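Local structure of SusD homolog (Bacteroides thetaiotaomicron, 3EHM) at residues A[54-59]-A[448-453]; A[79-84]-A[465-470]; A[190-193]-A[199-202]; A[27-32]-A[126-131]. The protein probably binds mucin O-glycans as a SusD-like outer-membrane lipoprotein, serving their use by a prominent human gut symbiont. All blocks are in the same frame, centred on the assembly; numbering follows the deposited sequence.

Contact 1 (A[54-59]-A[448-453])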
loop_
_atom_site.group_PDB
_atom_site.type_symbol
_atom_site.label_atom_id
_atom_site.label_comp_id
_atom_site.label_asym_id
_atom_site.label_seq_id
_atom_site.Cartn_x
_atom_site.Cartn_y
_atom_site.Cartn_z
ATOM N N ASN A 54 -9.147 6.753 6.047
ATOM C CA ASN A 54 -8.632 7.822 5.201
ATOM C C ASN A 54 -7.429 7.405 4.360
ATOM O O ASN A 54 -7.322 7.779 3.192
ATOM C CB ASN A 54 -8.260 9.020 6.089
ATOM C CG ASN A 54 -7.682 10.183 5.304
ATOM O OD1 ASN A 54 -6.586 10.666 5.606
ATOM N ND2 ASN A 54 -8.418 10.648 4.301
ATOM N N THR A 55 -6.533 6.618 4.944
ATOM C CA THR A 55 -5.331 6.197 4.232
ATOM C C THR A 55 -5.456 4.902 3.435
ATOM O O THR A 55 -4.966 4.818 2.310
ATOM C CB THR A 55 -4.141 6.010 5.205
ATOM O OG1 THR A 55 -4.392 4.886 6.059
ATOM C CG2 THR A 55 -3.951 7.249 6.065
ATOM N N ASP A 56 -6.125 3.907 4.012
ATOM C CA ASP A 56 -6.233 2.595 3.382
ATOM C C ASP A 56 -7.597 2.021 2.996
ATOM O O ASP A 56 -7.786 1.547 1.874
ATOM C CB ASP A 56 -5.564 1.549 4.289
ATOM C CG ASP A 56 -4.051 1.701 4.372
ATOM O OD1 ASP A 56 -3.546 2.798 4.703
ATOM O OD2 ASP A 56 -3.363 0.690 4.121
ATOM N N LEU A 57 -8.539 2.050 3.928
ATOM C CA LEU A 57 -9.834 1.421 3.718
ATOM C C LEU A 57 -10.863 1.978 2.744
ATOM O O LEU A 57 -11.324 1.248 1.870
ATOM C CB LEU A 57 -10.503 1.199 5.076
ATOM C CG LEU A 57 -9.597 0.584 6.146
ATOM C CD1 LEU A 57 -10.447 0.221 7.359
ATOM C CD2 LEU A 57 -8.885 -0.658 5.607
ATOM N N ILE A 58 -11.247 3.242 2.880
ATOM C CA ILE A 58 -12.264 3.768 1.977
ATOM C C ILE A 58 -11.686 4.501 0.774
ATOM O O ILE A 58 -12.411 4.849 -0.157
ATOM C CB ILE A 58 -13.261 4.683 2.727
ATOM C CG1 ILE A 58 -12.641 6.050 3.009
ATOM C CG2 ILE A 58 -13.663 4.019 4.044
ATOM C CD1 ILE A 58 -13.622 7.035 3.631
ATOM N N SER A 59 -10.377 4.718 0.788
ATOM C CA SER A 59 -9.715 5.390 -0.321
ATOM C C SER A 59 -8.936 4.398 -1.189
ATOM O O SER A 59 -9.529 3.674 -1.995
ATOM C CB SER A 59 -8.780 6.486 0.206
ATOM O OG SER A 59 -7.879 5.968 1.173
ATOM N N ASN A 448 -2.195 -4.313 2.297
ATOM C CA ASN A 448 -1.398 -3.090 2.140
ATOM C C ASN A 448 -1.901 -2.329 0.906
ATOM O O ASN A 448 -1.288 -2.376 -0.164
ATOM C CB ASN A 448 0.078 -3.448 1.964
ATOM C CG ASN A 448 0.997 -2.263 2.193
ATOM O OD1 ASN A 448 0.609 -1.107 2.001
ATOM N ND2 ASN A 448 2.229 -2.547 2.594
ATOM N N ALA A 449 -3.015 -1.624 1.075
ATOM C CA ALA A 449 -3.659 -0.873 -0.002
ATOM C C ALA A 449 -2.847 0.222 -0.690
ATOM O O ALA A 449 -2.871 0.332 -1.917
ATOM C CB ALA A 449 -4.972 -0.283 0.509
ATOM N N VAL A 450 -2.145 1.048 0.080
ATOM C CA VAL A 450 -1.373 2.128 -0.530
ATOM C C VAL A 450 -0.331 1.606 -1.515
ATOM O O VAL A 450 -0.213 2.125 -2.627
ATOM C CB VAL A 450 -0.670 3.005 0.535
ATOM C CG1 VAL A 450 0.160 4.093 -0.147
ATOM C CG2 VAL A 450 -1.712 3.648 1.441
ATOM N N GLU A 451 0.420 0.583 -1.114
ATOM C CA GLU A 451 1.446 0.019 -1.991
ATOM C C GLU A 451 0.809 -0.559 -3.259
ATOM O O GLU A 451 1.325 -0.380 -4.355
ATOM C CB GLU A 451 2.235 -1.065 -1.250
ATOM C CG GLU A 451 3.397 -1.679 -2.026
ATOM C CD GLU A 451 4.440 -0.663 -2.469
ATOM O OE1 GLU A 451 4.603 0.380 -1.796
ATOM O OE2 GLU A 451 5.116 -0.924 -3.488
ATOM N N ALA A 452 -0.319 -1.246 -3.104
ATOM C CA ALA A 452 -1.007 -1.833 -4.248
ATOM C C ALA A 452 -1.518 -0.741 -5.186
ATOM O O ALA A 452 -1.472 -0.884 -6.407
ATOM C CB ALA A 452 -2.160 -2.696 -3.769
ATOM N N TRP A 453 -2.011 0.347 -4.602
ATOM C CA TRP A 453 -2.524 1.468 -5.376
ATOM C C TRP A 453 -1.377 2.146 -6.126
ATOM O O TRP A 453 -1.525 2.545 -7.278
ATOM C CB TRP A 453 -3.223 2.459 -4.442
ATOM C CG TRP A 453 -3.750 3.674 -5.123
ATOM C CD1 TRP A 453 -4.303 3.745 -6.371
ATOM C CD2 TRP A 453 -3.832 4.990 -4.572
ATOM N NE1 TRP A 453 -4.727 5.026 -6.630
ATOM C CE2 TRP A 453 -4.451 5.812 -5.542
ATOM C CE3 TRP A 453 -3.447 5.557 -3.350
ATOM C CZ2 TRP A 453 -4.692 7.172 -5.329
ATOM C CZ3 TRP A 453 -3.689 6.915 -3.138
ATOM C CH2 TRP A 453 -4.307 7.704 -4.125
#

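Contact 2 (A[79-84]-A[465-470])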
loop_
_atom_site.group_PDB
_atom_site.type_symbol
_atom_site.label_atom_id
_atom_site.label_comp_id
_atom_site.label_asym_id
_atom_site.label_seq_id
_atom_site.Cartn_x
_atom_site.Cartn_y
_atom_site.Cartn_z
ATOM N N ALA A 79 -13.718 8.739 -0.713
ATOM C CA ALA A 79 -14.229 7.435 -1.145
ATOM C C ALA A 79 -14.786 7.542 -2.558
ATOM O O ALA A 79 -14.661 6.617 -3.364
ATOM C CB ALA A 79 -15.309 6.940 -0.191
ATOM N N ASN A 80 -15.399 8.679 -2.860
ATOM C CA ASN A 80 -15.953 8.887 -4.186
ATOM C C ASN A 80 -15.194 9.960 -4.954
ATOM O O ASN A 80 -15.748 10.674 -5.791
ATOM C CB ASN A 80 -17.439 9.206 -4.090
ATOM C CG ASN A 80 -18.254 7.980 -3.740
ATOM O OD1 ASN A 80 -18.922 7.393 -4.596
ATOM N ND2 ASN A 80 -18.180 7.566 -2.481
ATOM N N TRP A 81 -13.910 10.053 -4.629
ATOM C CA TRP A 81 -12.973 10.952 -5.285
ATOM C C TRP A 81 -13.209 12.447 -5.098
ATOM O O TRP A 81 -12.743 13.251 -5.903
ATOM C CB TRP A 81 -12.932 10.624 -6.784
ATOM C CG TRP A 81 -12.730 9.158 -7.111
ATOM C CD1 TRP A 81 -13.052 8.081 -6.329
ATOM C CD2 TRP A 81 -12.260 8.620 -8.352
ATOM N NE1 TRP A 81 -12.819 6.909 -7.011
ATOM C CE2 TRP A 81 -12.332 7.211 -8.256
ATOM C CE3 TRP A 81 -11.788 9.192 -9.539
ATOM C CZ2 TRP A 81 -11.949 6.367 -9.304
ATOM C CZ3 TRP A 81 -11.407 8.350 -10.584
ATOM C CH2 TRP A 81 -11.491 6.952 -10.456
ATOM N N ASN A 82 -13.929 12.826 -4.047
ATOM C CA ASN A 82 -14.169 14.240 -3.782
ATOM C C ASN A 82 -13.125 14.644 -2.744
ATOM O O ASN A 82 -13.338 14.505 -1.537
ATOM C CB ASN A 82 -15.584 14.451 -3.238
ATOM C CG ASN A 82 -15.985 15.913 -3.212
ATOM O OD1 ASN A 82 -17.138 16.248 -2.933
ATOM N ND2 ASN A 82 -15.033 16.790 -3.500
ATOM N N PHE A 83 -11.988 15.136 -3.225
ATOM C CA PHE A 83 -10.888 15.516 -2.350
ATOM C C PHE A 83 -11.058 16.888 -1.704
ATOM O O PHE A 83 -10.397 17.856 -2.081
ATOM C CB PHE A 83 -9.570 15.448 -3.129
ATOM C CG PHE A 83 -9.285 14.092 -3.735
ATOM C CD1 PHE A 83 -9.853 12.935 -3.201
ATOM C CD2 PHE A 83 -8.412 13.967 -4.812
ATOM C CE1 PHE A 83 -9.552 11.674 -3.732
ATOM C CE2 PHE A 83 -8.101 12.710 -5.350
ATOM C CZ PHE A 83 -8.674 11.565 -4.808
ATOM N N THR A 84 -11.933 16.948 -0.706
ATOM C CA THR A 84 -12.225 18.189 0.003
ATOM C C THR A 84 -11.062 18.696 0.840
ATOM O O THR A 84 -10.145 17.948 1.179
ATOM C CB THR A 84 -13.424 18.019 0.931
ATOM O OG1 THR A 84 -13.091 17.081 1.962
ATOM C CG2 THR A 84 -14.629 17.501 0.149
HETATM N N MSE A 465 -11.729 -3.559 -11.459
HETATM C CA MSE A 465 -13.156 -3.417 -11.704
HETATM C C MSE A 465 -13.306 -1.899 -11.781
HETATM O O MSE A 465 -12.713 -1.180 -10.977
HETATM C CB MSE A 465 -13.961 -3.956 -10.513
HETATM C CG MSE A 465 -13.883 -5.468 -10.320
HETATM SE SE MSE A 465 -15.154 -6.417 -11.430
HETATM C CE MSE A 465 -14.942 -8.200 -10.698
ATOM N N LYS A 466 -14.080 -1.411 -12.743
ATOM C CA LYS A 466 -14.266 0.028 -12.905
ATOM C C LYS A 466 -15.106 0.610 -11.776
ATOM O O LYS A 466 -15.933 -0.083 -11.187
ATOM C CB LYS A 466 -14.949 0.316 -14.243
ATOM C CG LYS A 466 -16.367 -0.219 -14.308
ATOM C CD LYS A 466 -16.966 -0.107 -15.701
ATOM C CE LYS A 466 -18.359 -0.723 -15.727
ATOM N NZ LYS A 466 -18.653 -1.349 -17.052
ATOM N N PRO A 467 -14.913 1.899 -11.461
ATOM C CA PRO A 467 -15.701 2.502 -10.386
ATOM C C PRO A 467 -17.194 2.482 -10.712
ATOM O O PRO A 467 -17.590 2.663 -11.858
ATOM C CB PRO A 467 -15.131 3.917 -10.293
ATOM C CG PRO A 467 -14.655 4.189 -11.698
ATOM C CD PRO A 467 -14.004 2.886 -12.071
HETATM N N MSE A 468 -18.018 2.254 -9.697
HETATM C CA MSE A 468 -19.460 2.207 -9.890
HETATM C C MSE A 468 -20.035 3.609 -10.059
HETATM O O MSE A 468 -20.964 3.817 -10.836
HETATM C CB MSE A 468 -20.113 1.518 -8.700
HETATM C CG MSE A 468 -21.603 1.361 -8.831
HETATM SE SE MSE A 468 -22.359 0.471 -7.303
HETATM C CE MSE A 468 -20.785 0.136 -6.250
ATOM N N ASP A 469 -19.477 4.562 -9.318
ATOM C CA ASP A 469 -19.903 5.956 -9.382
ATOM C C ASP A 469 -19.249 6.601 -10.602
ATOM O O ASP A 469 -18.120 7.083 -10.532
ATOM C CB ASP A 469 -19.469 6.685 -8.107
ATOM C CG ASP A 469 -19.881 8.145 -8.094
ATOM O OD1 ASP A 469 -20.617 8.578 -9.012
ATOM O OD2 ASP A 469 -19.465 8.857 -7.154
ATOM N N GLU A 470 -19.967 6.614 -11.719
ATOM C CA GLU A 470 -19.436 7.176 -12.952
ATOM C C GLU A 470 -19.149 8.674 -12.906
ATOM O O GLU A 470 -18.540 9.221 -13.825
ATOM C CB GLU A 470 -20.378 6.857 -14.115
ATOM C CG GLU A 470 -20.464 5.368 -14.428
ATOM C CD GLU A 470 -21.132 5.087 -15.759
ATOM O OE1 GLU A 470 -22.317 5.450 -15.923
ATOM O OE2 GLU A 470 -20.465 4.504 -16.644
#

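Contact 3 (A[190-193]-A[199-202])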
loop_
_atom_site.group_PDB
_atom_site.type_symbol
_atom_site.label_atom_id
_atom_site.label_comp_id
_atom_site.label_asym_id
_atom_site.label_seq_id
_atom_site.Cartn_x
_atom_site.Cartn_y
_atom_site.Cartn_z
ATOM N N ASP A 190 10.919 -1.241 20.539
ATOM C CA ASP A 190 10.885 -1.693 19.149
ATOM C C ASP A 190 9.733 -2.663 18.933
ATOM O O ASP A 190 9.855 -3.858 19.208
ATOM C CB ASP A 190 12.202 -2.385 18.793
ATOM C CG ASP A 190 12.272 -2.797 17.332
ATOM O OD1 ASP A 190 11.237 -2.725 16.635
ATOM O OD2 ASP A 190 13.365 -3.203 16.886
ATOM N N LEU A 191 8.621 -2.151 18.420
ATOM C CA LEU A 191 7.443 -2.979 18.190
ATOM C C LEU A 191 7.556 -3.837 16.934
ATOM O O LEU A 191 6.704 -4.688 16.688
ATOM C CB LEU A 191 6.197 -2.092 18.083
ATOM C CG LEU A 191 6.007 -1.045 19.184
ATOM C CD1 LEU A 191 4.738 -0.236 18.922
ATOM C CD2 LEU A 191 5.923 -1.743 20.538
ATOM N N ILE A 192 8.600 -3.621 16.140
ATOM C CA ILE A 192 8.762 -4.379 14.905
ATOM C C ILE A 192 9.744 -5.547 14.992
ATOM O O ILE A 192 9.394 -6.683 14.666
ATOM C CB ILE A 192 9.242 -3.476 13.744
ATOM C CG1 ILE A 192 8.417 -2.186 13.689
ATOM C CG2 ILE A 192 9.147 -4.245 12.419
ATOM C CD1 ILE A 192 6.943 -2.398 13.436
ATOM N N TYR A 193 10.966 -5.268 15.437
ATOM C CA TYR A 193 12.000 -6.298 15.501
ATOM C C TYR A 193 12.645 -6.591 16.856
ATOM O O TYR A 193 13.691 -7.228 16.911
ATOM C CB TYR A 193 13.104 -5.957 14.501
ATOM C CG TYR A 193 12.672 -6.002 13.049
ATOM C CD1 TYR A 193 12.907 -4.919 12.199
ATOM C CD2 TYR A 193 12.086 -7.146 12.511
ATOM C CE1 TYR A 193 12.574 -4.978 10.844
ATOM C CE2 TYR A 193 11.749 -7.218 11.153
ATOM C CZ TYR A 193 12.000 -6.132 10.329
ATOM O OH TYR A 193 11.702 -6.205 8.988
ATOM N N ASN A 199 17.737 -7.024 11.368
ATOM C CA ASN A 199 16.456 -7.054 10.680
ATOM C C ASN A 199 16.107 -5.652 10.184
ATOM O O ASN A 199 15.553 -5.498 9.099
ATOM C CB ASN A 199 15.366 -7.597 11.601
ATOM C CG ASN A 199 15.283 -9.112 11.562
ATOM O OD1 ASN A 199 14.723 -9.741 12.457
ATOM N ND2 ASN A 199 15.839 -9.704 10.512
ATOM N N TRP A 200 16.439 -4.629 10.965
ATOM C CA TRP A 200 16.160 -3.266 10.531
ATOM C C TRP A 200 16.919 -2.977 9.241
ATOM O O TRP A 200 16.423 -2.268 8.364
ATOM C CB TRP A 200 16.549 -2.255 11.611
ATOM C CG TRP A 200 15.468 -2.056 12.624
ATOM C CD1 TRP A 200 15.422 -2.562 13.891
ATOM C CD2 TRP A 200 14.241 -1.341 12.431
ATOM N NE1 TRP A 200 14.240 -2.208 14.499
ATOM C CE2 TRP A 200 13.496 -1.458 13.626
ATOM C CE3 TRP A 200 13.697 -0.614 11.364
ATOM C CZ2 TRP A 200 12.232 -0.874 13.783
ATOM C CZ3 TRP A 200 12.439 -0.034 11.520
ATOM C CH2 TRP A 200 11.723 -0.169 12.723
ATOM N N VAL A 201 18.121 -3.537 9.127
ATOM C CA VAL A 201 18.926 -3.349 7.928
ATOM C C VAL A 201 18.234 -4.025 6.749
ATOM O O VAL A 201 18.155 -3.463 5.659
ATOM C CB VAL A 201 20.343 -3.943 8.104
ATOM C CG1 VAL A 201 21.056 -4.004 6.762
ATOM C CG2 VAL A 201 21.145 -3.085 9.086
ATOM N N LYS A 202 17.725 -5.231 6.970
ATOM C CA LYS A 202 17.033 -5.951 5.911
ATOM C C LYS A 202 15.814 -5.162 5.456
ATOM O O LYS A 202 15.521 -5.099 4.265
ATOM C CB LYS A 202 16.609 -7.336 6.397
ATOM C CG LYS A 202 17.784 -8.266 6.672
ATOM C CD LYS A 202 17.307 -9.648 7.064
ATOM C CE LYS A 202 18.478 -10.602 7.207
ATOM N NZ LYS A 202 18.005 -11.992 7.432
HETATM O O HOH W 1 13.648 -9.349 14.903
#

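Contact 4 (A[27-32]-A[126-131])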
loop_
_atom_site.group_PDB
_atom_site.type_symbol
_atom_site.label_atom_id
_atom_site.label_comp_id
_atom_site.label_asym_id
_atom_site.label_seq_id
_atom_site.Cartn_x
_atom_site.Cartn_y
_atom_site.Cartn_z
ATOM N N ALA A 27 9.021 6.772 23.970
ATOM C CA ALA A 27 7.654 7.174 23.659
ATOM C C ALA A 27 7.538 7.728 22.243
ATOM O O ALA A 27 6.598 7.412 21.516
ATOM C CB ALA A 27 7.176 8.211 24.668
ATOM N N ARG A 28 8.498 8.561 21.862
ATOM C CA ARG A 28 8.512 9.157 20.535
ATOM C C ARG A 28 8.628 8.102 19.443
ATOM O O ARG A 28 7.925 8.161 18.433
ATOM C CB ARG A 28 9.674 10.142 20.429
ATOM C CG ARG A 28 9.451 11.417 21.216
ATOM C CD ARG A 28 10.766 12.106 21.523
ATOM N NE ARG A 28 10.552 13.442 22.064
ATOM C CZ ARG A 28 11.114 13.893 23.178
ATOM N NH1 ARG A 28 11.927 13.109 23.875
ATOM N NH2 ARG A 28 10.874 15.132 23.588
ATOM N N PHE A 29 9.513 7.131 19.651
ATOM C CA PHE A 29 9.715 6.070 18.671
ATOM C C PHE A 29 8.482 5.177 18.531
ATOM O O PHE A 29 8.136 4.754 17.427
ATOM C CB PHE A 29 10.939 5.229 19.053
ATOM C CG PHE A 29 11.276 4.157 18.055
ATOM C CD1 PHE A 29 11.352 4.452 16.695
ATOM C CD2 PHE A 29 11.522 2.854 18.473
ATOM C CE1 PHE A 29 11.669 3.463 15.767
ATOM C CE2 PHE A 29 11.841 1.857 17.555
ATOM C CZ PHE A 29 11.913 2.163 16.197
HETATM N N MSE A 30 7.810 4.888 19.640
HETATM C CA MSE A 30 6.623 4.048 19.561
HETATM C C MSE A 30 5.484 4.791 18.871
HETATM O O MSE A 30 4.675 4.184 18.169
HETATM C CB MSE A 30 6.204 3.566 20.954
HETATM C CG MSE A 30 7.181 2.565 21.552
HETATM SE SE MSE A 30 6.421 1.500 22.979
HETATM C CE MSE A 30 6.252 2.907 24.295
ATOM N N ASN A 31 5.432 6.107 19.057
ATOM C CA ASN A 31 4.406 6.924 18.417
ATOM C C ASN A 31 4.646 6.836 16.914
ATOM O O ASN A 31 3.711 6.644 16.136
ATOM C CB ASN A 31 4.512 8.384 18.881
ATOM C CG ASN A 31 3.460 9.288 18.242
ATOM O OD1 ASN A 31 3.466 10.505 18.443
ATOM N ND2 ASN A 31 2.553 8.698 17.477
HETATM N N MSE A 32 5.909 6.963 16.514
HETATM C CA MSE A 32 6.273 6.887 15.099
HETATM C C MSE A 32 5.810 5.586 14.459
HETATM O O MSE A 32 5.208 5.589 13.385
HETATM C CB MSE A 32 7.795 6.998 14.915
HETATM C CG MSE A 32 8.363 8.398 15.065
HETATM SE SE MSE A 32 10.234 8.429 14.521
HETATM C CE MSE A 32 9.980 8.179 12.616
ATOM N N ASN A 126 15.013 7.041 11.181
ATOM C CA ASN A 126 15.008 7.508 9.799
ATOM C C ASN A 126 14.357 6.476 8.869
ATOM O O ASN A 126 13.651 6.835 7.931
ATOM C CB ASN A 126 16.438 7.818 9.326
ATOM C CG ASN A 126 16.973 9.134 9.884
ATOM O OD1 ASN A 126 16.204 10.001 10.299
ATOM N ND2 ASN A 126 18.294 9.294 9.872
ATOM N N ILE A 127 14.595 5.195 9.126
ATOM C CA ILE A 127 14.000 4.147 8.300
ATOM C C ILE A 127 12.480 4.168 8.471
ATOM O O ILE A 127 11.735 4.142 7.490
ATOM C CB ILE A 127 14.533 2.751 8.688
ATOM C CG1 ILE A 127 16.030 2.664 8.375
ATOM C CG2 ILE A 127 13.751 1.663 7.937
ATOM C CD1 ILE A 127 16.689 1.385 8.877
ATOM N N VAL A 128 12.023 4.221 9.718
ATOM C CA VAL A 128 10.588 4.264 9.991
ATOM C C VAL A 128 9.972 5.503 9.341
ATOM O O VAL A 128 8.892 5.435 8.758
ATOM C CB VAL A 128 10.305 4.286 11.507
ATOM C CG1 VAL A 128 8.819 4.460 11.763
ATOM C CG2 VAL A 128 10.789 2.990 12.134
ATOM N N ARG A 129 10.664 6.635 9.434
ATOM C CA ARG A 129 10.164 7.868 8.835
ATOM C C ARG A 129 10.040 7.712 7.319
ATOM O O ARG A 129 9.035 8.105 6.720
ATOM C CB ARG A 129 11.109 9.033 9.130
ATOM C CG ARG A 129 10.579 10.374 8.642
ATOM C CD ARG A 129 11.682 11.411 8.519
ATOM N NE ARG A 129 12.555 11.137 7.379
ATOM C CZ ARG A 129 13.483 11.975 6.933
ATOM N NH1 ARG A 129 13.665 13.143 7.531
ATOM N NH2 ARG A 129 14.218 11.654 5.877
ATOM N N ASN A 130 11.063 7.131 6.704
ATOM C CA ASN A 130 11.071 6.948 5.261
ATOM C C ASN A 130 10.032 5.959 4.745
ATOM O O ASN A 130 9.526 6.126 3.641
ATOM C CB ASN A 130 12.475 6.565 4.786
ATOM C CG ASN A 130 13.486 7.679 5.026
ATOM O OD1 ASN A 130 13.133 8.859 5.009
ATOM N ND2 ASN A 130 14.742 7.312 5.244
ATOM N N ILE A 131 9.701 4.938 5.528
ATOM C CA ILE A 131 8.679 3.991 5.085
ATOM C C ILE A 131 7.357 4.752 5.041
ATOM O O ILE A 131 6.546 4.571 4.135
ATOM C CB ILE A 131 8.517 2.813 6.055
ATOM C CG1 ILE A 131 9.790 1.972 6.074
ATOM C CG2 ILE A 131 7.332 1.947 5.620
ATOM C CD1 ILE A 131 9.764 0.876 7.120
#

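Contact 1 (A[54-59]-A[448-453])
Val-450 pushes its CG2 methyl against helix 47-57, where it lies 3.6 Å from Thr-55 O. Val-450 CG2 is also 3.8 Å from Asp-56 OD1, and the two side chains meet at about a right angle. Beside it, Ala-449 CB rests 3.6 Å from Asp-56 O; a residue with so short a side chain suits a place where the two backbones come together. This is the tight half. Further along, Ser-59 and Trp-453 stand apart; the looser side is not solvent, for the indole is buried and packs edge-to-face with Tyr-63. The carboxylate of Asp-56, with CG beside its own backbone N (chi1 -69°), is brought nearer to the start of helix 449-459, its OD2 lying 3.8 Å from Ala-449 N. Thr-55 OG1 donates to Asp-56 OD1 over 2.6 Å, on the anti side of the carboxylate, and Arg-135 of helix 116-140 forms a salt bridge with that same oxygen. A buried acid is thus paid for by neighbours rather than by the facing helix: the methyls of Ala-449 and Val-450 pack against it, while Arg-135, and perhaps the positive end of the helix dipole, would be expected to favour its ionised form.

Contact 2 (A[79-84]-A[465-470])
Trp-81 lays the CZ2 corner of its indole against Pro-467, with CZ2 4.1 Å from Pro-467 CB. The two side chains cross at about a right angle, and the proline approaches obliquely. Its rigid ring suits the place, offering an apolar surface without a backbone N-H to satisfy. Close by on the same ring system, NE1 donates to Thr-313 OG1, a bond that fixes the polar edge of the indole, while Ala-79 O lies in the ring plane at the edge. The backbone of Trp-81 has left-handed helical angles (phi 66°, psi 22°), a turn that carries the chain from Asn-80 on to Phe-83 and sets Trp-81 O over one face of the Phe-83 ring.

Beside the indole, the side chains of Asn-80 and Asp-469 meet, their amide and carboxylate planes 52° apart. Asp-469 has CG opposite its backbone N (chi1 -180°), which turns the carboxylate to Asn-80, and both its oxygens have work: OD2 forms a salt bridge with Arg-475 NH1, and OD1 accepts from Ala-471 N. Arg-475 also reaches Asn-80 O in a weak hydrogen bond, so one guanidinium touches both loops. Asp suits this post because its short carboxylate can take a nearby backbone N-H and an arginine at once.

Past an inverse gamma turn centred on Phe-83, with Thr-84 N bonded to Asn-82 O at 2.9 Å, Thr-84 OG1 caps Arg-87 N. The arrangement is that of two irregular loops packed together just ahead of helices: Thr-84 is the N-cap of helix 85-110, and Asp-469 caps the turn into helix 472-475.

Contact 3 (A[190-193]-A[199-202])
Trp-200 NE1 donates to Asp-190 OD2 over 2.7 Å, nearly straight at 168°. The oxygen lies close to the indole plane, whereas the N-H meets the carboxylate from above its plane. Under the indole stands Tyr-193, whose ring edge, led by CD1, points at the five-membered ring in a T-shaped stack with planes at 89° and centroids 5.0 Å apart. Tyr-193 is itself sandwiched. Asn-199 CB sits over the centre of one face in a CH-pi contact, 3.4 Å from the ring centroid, and Ile-192 CG2 covers the opposite face. Ile-192 also turns CB towards the indole, 4.0 Å from Trp-200 CZ2, so its beta branching serves two rings at once.

The next shell fixes these groups. With CG trans to the backbone nitrogen (chi1 -176°), Asp-190 folds its carboxylate back over its own loop, where OD1 takes hydrogen bonds from Ile-192 N and Tyr-193 N, both at the same face of the carboxylate. OD2 accepts from Gly-195 N besides the indole; four N-H groups thus grip one buried carboxylate and would be expected to stabilise its charge. A water bridges Tyr-193 O, at 2.9 Å, and Asn-199 OD1, at 2.7 Å. Farther out, Tyr-193 OH bonds to Ser-244 O, and the indole packs on Ile-124, Ile-127 and Val-128 of helix 116-140.

Aspartate suits its post as a short, flat acceptor for backbone and indole alike. The pattern is an Asx turn, extended to an Asx motif, in the loop entering helix 197-215 and tied by its aspartate to that helix's first turn.

Contact 4 (A[27-32]-A[126-131])
In the helical SusD-like fold, helices 23-36 and 116-140 run side by side, and here Phe-29 and Met-32 of one reach across to Val-128 and Arg-129 of the other. The segments 27-32 and 126-131 point the same way, 26° apart, with axes 10.6 Å from each other at closest approach. This gap is spanned by Met-32 and Phe-29 on one side against the compact, branched Val-128 on the other.

Met-32, a selenomethionine in this crystal, provides the reach. Its chain bends at the last torsion (chi3 70°), which carries the terminal methyl onto the neighbouring backbone, Met-32 CE lying 3.6 Å from Arg-129 N. Met-32 CE is also 3.8 Å from Arg-129 CB and 4.0 Å from Val-128 CG1. A flexible, unbranched residue fits here, since it can mould itself to a helix surface. Val-128 spreads its two methyls between partners: CG1 goes to Met-32, while CG2 meets the ring edge of Phe-29, 3.8 Å from CE1. The phenyl ring swings out with CG trans to the backbone N (chi1 -177°).

Arg-129 joins this apolar patch through its backbone and CB. Its head turns away, NH2 donating to Asn-130 OD1 over 3.1 Å in the carbonyl plane, on a lone pair, and NE adding a weak bond to the same oxygen. Trp-103 takes the guanidinium in a cation-pi contact.

Around the pair, Pro-102 and Ile-106 of helix 85-110 pack on Met-32; helix 197-215 closes another flank, with Leu-203 on Ile-131 and Ala-204 on Ile-127, and helix 160-178 touches Asn-126, Ile-127 and Asn-130.

From the N terminus the chain passes 27-32, 54-59 and 79-84 before 126-131 returns to the first of these, so contact 4 closes a loop with 93 residues between. Contact 3 follows as a short local closure, joining a loop to the start of helix 197-215. Only much later do 448-453 and then 465-470 come back, closing contacts 1 and 2 over 388 and 380 residues. Contacts 1 and 2 cross one another and both cross contact 4, while contact 3 lies within each of these two long loops. In space, contacts 3 and 4 touch where helices 23-36, 116-140 and 197-215 meet; contacts 1 and 2 touch through Ile-58 and Ala-79, joining early and late parts of the chain.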